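Local coordinates for Non-structural polyprotein (Sindbis virus, PDB 4GUA), which carries the nsP2 cysteine protease that probably processes the viral polyprotein, still joined to the macro and zinc-binding domains of nsP3, at residues F175-I188 against F216-I229. Residues are numbered along the deposited sequence; the frame is centred on the assembly and turned at random.
Sequences FKHHSVLVVSEEKI and FPPQARYDLVFINI
Leu181 and Val183 reach across to Leu224, Phe226 and Asn228, joining strands 179-183 and 224-227 as parallel neighbours whose short axes approach to 4.8 Å and run in the same direction, crossing at -21°. The bonds alternate down the ladder: Leu181 N gives to Leu224 O, Leu181 O takes Phe226 N at 2.9 Å, Val183 N gives to Phe226 O, and Val183 O receives Asn228 N. Strand 194-199 flanks 179-183 and strand 263-269 flanks 224-227, so the pair lies inside the sheet.

One face carries Val180, Val182, Leu224 and Phe226. Val180 and Leu224 run side by side, with CG2 of Val180 3.7 Å from CD2 of Leu224; Phe175 CB packs on that same methyl from across. Phe226 holds CG anti to its N (chi1 177°), a setting that lets the ring edge meet CD1 of Ile188 at 3.5 Å from CE2, with Val182 CG2 near the same edge.

On the other face, Leu181 lays CB over the Tyr222 ring, 3.7 Å from its centroid, a CH-pi contact just before the corner at Asp223. Farther along, Val183 CG2 touches Ile227 CD1 and Phe216 CE1, while its CG1 packs on Ile229 CG1. Helix 237-257 covers Val225, Ile227 and Ile229 here.

Past the strand ends, Asn228 ND2 donates to Ser184 OG at 3.3 Å, close to its amide plane; that hydroxyl gives its own proton to Glu186 O, and Asn228 OD1 is held by Tyr306.

The strand order 3-2-1-4-5-7-6 matches the class I methyltransferase fold, consistent with a methyltransferase-like domain, with this pair as strands 1 and 4. Main-chain bonds fix the register, mostly buried apolar side chains pack on both faces, and the buried Asn228 amide, bonded at both ends, ties the exit of one strand to the turn following the other.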
loop_
_atom_site.group_PDB
_atom_site.type_symbol
_atom_site.label_atom_id
_atom_site.label_comp_id
_atom_site.label_asym_id
_atom_site.label_seq_id
_atom_site.Cartn_x
_atom_site.Cartn_y
_atom_site.Cartn_z
ATOM N N PHE A 175 22.376 -10.516 0.282
ATOM C CA PHE A 175 22.612 -9.088 0.145
ATOM C C PHE A 175 24.101 -8.871 -0.079
ATOM O O PHE A 175 24.935 -9.532 0.531
ATOM C CB PHE A 175 22.077 -8.346 1.367
ATOM C CG PHE A 175 20.627 -8.605 1.610
ATOM C CD1 PHE A 175 19.662 -7.897 0.924
ATOM C CD2 PHE A 175 20.226 -9.597 2.483
ATOM C CE1 PHE A 175 18.318 -8.155 1.126
ATOM C CE2 PHE A 175 18.886 -9.857 2.692
ATOM C CZ PHE A 175 17.933 -9.134 2.011
ATOM N N LYS A 176 24.417 -7.942 -0.975
ATOM C CA LYS A 176 25.745 -7.841 -1.566
ATOM C C LYS A 176 26.716 -7.059 -0.679
ATOM O O LYS A 176 27.910 -6.996 -0.956
ATOM C CB LYS A 176 25.668 -7.191 -2.960
ATOM C CG LYS A 176 24.359 -6.449 -3.300
ATOM C CD LYS A 176 23.151 -7.381 -3.570
ATOM C CE LYS A 176 21.849 -6.594 -3.779
ATOM N NZ LYS A 176 21.481 -5.678 -2.644
ATOM N N HIS A 177 26.198 -6.488 0.400
ATOM C CA HIS A 177 26.974 -5.608 1.267
ATOM C C HIS A 177 27.745 -6.371 2.346
ATOM O O HIS A 177 27.212 -7.291 2.969
ATOM C CB HIS A 177 26.035 -4.590 1.904
ATOM C CG HIS A 177 25.047 -4.010 0.942
ATOM N ND1 HIS A 177 25.368 -2.999 0.061
ATOM C CD2 HIS A 177 23.749 -4.317 0.707
ATOM C CE1 HIS A 177 24.306 -2.697 -0.664
ATOM N NE2 HIS A 177 23.310 -3.483 -0.294
ATOM N N HIS A 178 29.011 -6.008 2.545
ATOM C CA HIS A 178 29.862 -6.721 3.494
ATOM C C HIS A 178 29.594 -6.355 4.953
ATOM O O HIS A 178 29.464 -7.240 5.802
ATOM C CB HIS A 178 31.342 -6.475 3.187
ATOM C CG HIS A 178 32.269 -7.170 4.138
ATOM N ND1 HIS A 178 32.289 -8.541 4.287
ATOM C CD2 HIS A 178 33.184 -6.683 5.008
ATOM C CE1 HIS A 178 33.186 -8.869 5.199
ATOM N NE2 HIS A 178 33.742 -7.760 5.653
ATOM N N SER A 179 29.525 -5.059 5.246
ATOM C CA SER A 179 29.369 -4.605 6.625
ATOM C C SER A 179 27.902 -4.302 6.937
ATOM O O SER A 179 27.278 -3.468 6.281
ATOM C CB SER A 179 30.237 -3.374 6.880
ATOM O OG SER A 179 30.267 -3.052 8.259
ATOM N N VAL A 180 27.376 -4.969 7.960
ATOM C CA VAL A 180 25.950 -4.941 8.260
ATOM C C VAL A 180 25.664 -4.557 9.707
ATOM O O VAL A 180 26.284 -5.079 10.632
ATOM C CB VAL A 180 25.323 -6.330 8.024
ATOM C CG1 VAL A 180 23.807 -6.288 8.220
ATOM C CG2 VAL A 180 25.670 -6.835 6.641
ATOM N N LEU A 181 24.717 -3.645 9.895
ATOM C CA LEU A 181 24.240 -3.299 11.231
ATOM C C LEU A 181 23.102 -4.233 11.599
ATOM O O LEU A 181 22.159 -4.388 10.835
ATOM C CB LEU A 181 23.757 -1.852 11.263
ATOM C CG LEU A 181 23.168 -1.354 12.579
ATOM C CD1 LEU A 181 24.168 -1.473 13.712
ATOM C CD2 LEU A 181 22.724 0.086 12.405
ATOM N N VAL A 182 23.184 -4.869 12.758
ATOM C CA VAL A 182 22.190 -5.868 13.122
ATOM C C VAL A 182 21.533 -5.534 14.454
ATOM O O VAL A 182 22.201 -5.396 15.476
ATOM C CB VAL A 182 22.823 -7.281 13.183
ATOM C CG1 VAL A 182 21.982 -8.226 14.033
ATOM C CG2 VAL A 182 23.015 -7.841 11.773
ATOM N N VAL A 183 20.220 -5.366 14.427
ATOM C CA VAL A 183 19.441 -5.213 15.648
ATOM C C VAL A 183 18.705 -6.528 15.884
ATOM O O VAL A 183 17.817 -6.882 15.118
ATOM C CB VAL A 183 18.424 -4.063 15.520
ATOM C CG1 VAL A 183 17.674 -3.876 16.818
ATOM C CG2 VAL A 183 19.130 -2.774 15.110
ATOM N N SER A 184 19.084 -7.260 16.926
ATOM C CA SER A 184 18.553 -8.604 17.142
ATOM C C SER A 184 18.629 -8.970 18.619
ATOM O O SER A 184 19.495 -8.468 19.325
ATOM C CB SER A 184 19.365 -9.606 16.299
ATOM O OG SER A 184 18.930 -10.945 16.471
ATOM N N GLU A 185 17.730 -9.829 19.098
ATOM C CA GLU A 185 17.822 -10.294 20.482
ATOM C C GLU A 185 18.817 -11.446 20.665
ATOM O O GLU A 185 19.306 -11.692 21.770
ATOM C CB GLU A 185 16.453 -10.711 21.011
ATOM C CG GLU A 185 16.531 -11.217 22.441
ATOM C CD GLU A 185 15.222 -11.140 23.192
ATOM O OE1 GLU A 185 14.372 -10.287 22.851
ATOM O OE2 GLU A 185 15.047 -11.941 24.136
ATOM N N GLU A 186 19.128 -12.144 19.580
ATOM C CA GLU A 186 20.019 -13.298 19.635
ATOM C C GLU A 186 21.154 -13.071 18.657
ATOM O O GLU A 186 20.962 -12.443 17.620
ATOM C CB GLU A 186 19.256 -14.593 19.316
ATOM C CG GLU A 186 17.749 -14.522 19.590
ATOM C CD GLU A 186 16.921 -14.073 18.395
ATOM O OE1 GLU A 186 17.507 -13.561 17.416
ATOM O OE2 GLU A 186 15.676 -14.198 18.458
ATOM N N LYS A 187 22.339 -13.571 18.991
ATOM C CA LYS A 187 23.516 -13.296 18.179
ATOM C C LYS A 187 23.328 -13.887 16.794
ATOM O O LYS A 187 22.713 -14.933 16.631
ATOM C CB LYS A 187 24.779 -13.864 18.833
ATOM C CG LYS A 187 26.061 -13.539 18.083
ATOM C CD LYS A 187 27.286 -14.066 18.818
ATOM C CE LYS A 187 28.592 -13.702 18.111
ATOM N NZ LYS A 187 28.937 -12.261 18.220
ATOM N N ILE A 188 23.837 -13.185 15.793
ATOM C CA ILE A 188 23.767 -13.654 14.423
ATOM C C ILE A 188 25.162 -13.975 13.917
ATOM O O ILE A 188 26.051 -13.128 13.946
ATOM C CB ILE A 188 23.092 -12.606 13.521
ATOM C CG1 ILE A 188 21.580 -12.649 13.747
ATOM C CG2 ILE A 188 23.439 -12.843 12.050
ATOM C CD1 ILE A 188 20.811 -11.677 12.908
ATOM N N PHE A 216 16.669 3.318 18.793
ATOM C CA PHE A 216 18.075 3.483 19.140
ATOM C C PHE A 216 18.694 4.719 18.495
ATOM O O PHE A 216 18.430 5.027 17.331
ATOM C CB PHE A 216 18.858 2.222 18.772
ATOM C CG PHE A 216 18.639 1.768 17.365
ATOM C CD1 PHE A 216 17.581 0.940 17.054
ATOM C CD2 PHE A 216 19.501 2.154 16.357
ATOM C CE1 PHE A 216 17.370 0.521 15.764
ATOM C CE2 PHE A 216 19.300 1.735 15.061
ATOM C CZ PHE A 216 18.232 0.914 14.764
ATOM N N PRO A 217 19.569 5.403 19.237
ATOM C CA PRO A 217 20.188 6.635 18.746
ATOM C C PRO A 217 21.095 6.350 17.555
ATOM O O PRO A 217 21.478 5.208 17.344
ATOM C CB PRO A 217 21.004 7.120 19.944
ATOM C CG PRO A 217 21.310 5.893 20.715
ATOM C CD PRO A 217 20.106 5.004 20.549
ATOM N N PRO A 218 21.415 7.379 16.767
ATOM C CA PRO A 218 22.232 7.161 15.571
ATOM C C PRO A 218 23.579 6.512 15.857
ATOM O O PRO A 218 24.316 6.938 16.741
ATOM C CB PRO A 218 22.420 8.576 15.027
ATOM C CG PRO A 218 21.172 9.301 15.463
ATOM C CD PRO A 218 20.849 8.739 16.819
ATOM N N GLN A 219 23.853 5.440 15.125
ATOM C CA GLN A 219 25.166 4.813 15.044
ATOM C C GLN A 219 25.887 5.348 13.809
ATOM O O GLN A 219 25.491 6.372 13.252
ATOM C CB GLN A 219 25.023 3.296 14.974
ATOM C CG GLN A 219 24.083 2.756 16.022
ATOM C CD GLN A 219 24.507 3.134 17.419
ATOM O OE1 GLN A 219 25.568 2.737 17.897
ATOM N NE2 GLN A 219 23.703 3.970 18.059
ATOM N N ALA A 220 26.946 4.666 13.389
ATOM C CA ALA A 220 27.566 4.958 12.103
ATOM C C ALA A 220 26.583 4.562 11.003
ATOM O O ALA A 220 25.485 4.078 11.287
ATOM C CB ALA A 220 28.841 4.162 11.955
ATOM N N ARG A 221 26.968 4.754 9.746
ATOM C CA ARG A 221 26.072 4.444 8.636
ATOM C C ARG A 221 26.523 3.206 7.863
ATOM O O ARG A 221 27.712 2.995 7.641
ATOM C CB ARG A 221 25.945 5.641 7.701
ATOM C CG ARG A 221 25.189 6.790 8.309
ATOM C CD ARG A 221 24.953 7.898 7.306
ATOM N NE ARG A 221 24.554 9.138 7.971
ATOM C CZ ARG A 221 23.303 9.470 8.271
ATOM N NH1 ARG A 221 22.292 8.659 7.967
ATOM N NH2 ARG A 221 23.058 10.625 8.877
ATOM N N TYR A 222 25.555 2.400 7.447
ATOM C CA TYR A 222 25.832 1.128 6.800
ATOM C C TYR A 222 25.069 1.063 5.495
ATOM O O TYR A 222 24.146 1.848 5.270
ATOM C CB TYR A 222 25.405 -0.026 7.700
ATOM C CG TYR A 222 26.141 -0.063 9.018
ATOM C CD1 TYR A 222 25.820 0.825 10.036
ATOM C CD2 TYR A 222 27.146 -0.986 9.249
ATOM C CE1 TYR A 222 26.481 0.797 11.245
ATOM C CE2 TYR A 222 27.813 -1.024 10.455
ATOM C CZ TYR A 222 27.478 -0.130 11.451
ATOM O OH TYR A 222 28.144 -0.163 12.659
ATOM N N ASP A 223 25.482 0.156 4.616
ATOM C CA ASP A 223 24.761 -0.062 3.373
ATOM C C ASP A 223 23.645 -1.073 3.571
ATOM O O ASP A 223 22.715 -1.153 2.768
ATOM C CB ASP A 223 25.723 -0.522 2.287
ATOM C CG ASP A 223 26.709 0.550 1.910
ATOM O OD1 ASP A 223 26.355 1.740 2.003
ATOM O OD2 ASP A 223 27.844 0.211 1.530
ATOM N N LEU A 224 23.724 -1.821 4.666
ATOM C CA LEU A 224 22.679 -2.765 5.016
ATOM C C LEU A 224 22.366 -2.714 6.500
ATOM O O LEU A 224 23.257 -2.831 7.346
ATOM C CB LEU A 224 23.072 -4.189 4.627
ATOM C CG LEU A 224 21.997 -5.239 4.933
ATOM C CD1 LEU A 224 20.721 -4.955 4.140
ATOM C CD2 LEU A 224 22.501 -6.651 4.646
ATOM N N VAL A 225 21.091 -2.511 6.807
ATOM C CA VAL A 225 20.607 -2.603 8.178
ATOM C C VAL A 225 19.595 -3.733 8.258
ATOM O O VAL A 225 18.729 -3.837 7.409
ATOM C CB VAL A 225 19.930 -1.299 8.639
ATOM C CG1 VAL A 225 19.379 -1.460 10.049
ATOM C CG2 VAL A 225 20.908 -0.140 8.566
ATOM N N PHE A 226 19.705 -4.571 9.281
ATOM C CA PHE A 226 18.863 -5.750 9.413
ATOM C C PHE A 226 18.227 -5.723 10.806
ATOM O O PHE A 226 18.905 -5.925 11.812
ATOM C CB PHE A 226 19.729 -7.000 9.211
ATOM C CG PHE A 226 18.992 -8.292 9.387
ATOM C CD1 PHE A 226 18.038 -8.695 8.468
ATOM C CD2 PHE A 226 19.260 -9.114 10.471
ATOM C CE1 PHE A 226 17.355 -9.890 8.631
ATOM C CE2 PHE A 226 18.578 -10.307 10.641
ATOM C CZ PHE A 226 17.625 -10.696 9.720
ATOM N N ILE A 227 16.924 -5.463 10.856
ATOM C CA ILE A 227 16.178 -5.427 12.103
ATOM C C ILE A 227 15.520 -6.781 12.285
ATOM O O ILE A 227 14.618 -7.142 11.537
ATOM C CB ILE A 227 15.062 -4.349 12.072
ATOM C CG1 ILE A 227 15.579 -3.019 11.523
ATOM C CG2 ILE A 227 14.445 -4.181 13.450
ATOM C CD1 ILE A 227 16.710 -2.445 12.317
ATOM N N ASN A 228 15.990 -7.535 13.267
ATOM C CA ASN A 228 15.500 -8.883 13.525
ATOM C C ASN A 228 14.488 -8.979 14.666
ATOM O O ASN A 228 14.123 -10.080 15.077
ATOM C CB ASN A 228 16.677 -9.823 13.775
ATOM C CG ASN A 228 16.342 -11.264 13.482
ATOM O OD1 ASN A 228 15.393 -11.561 12.758
ATOM N ND2 ASN A 228 17.127 -12.174 14.043
ATOM N N ILE A 229 14.074 -7.833 15.202
ATOM C CA ILE A 229 13.203 -7.795 16.377
ATOM C C ILE A 229 11.762 -8.197 16.056
ATOM O O ILE A 229 11.114 -7.618 15.173
ATOM C CB ILE A 229 13.165 -6.393 16.990
ATOM C CG1 ILE A 229 14.570 -5.915 17.366
ATOM C CG2 ILE A 229 12.280 -6.396 18.213
ATOM C CD1 ILE A 229 15.234 -6.721 18.460
#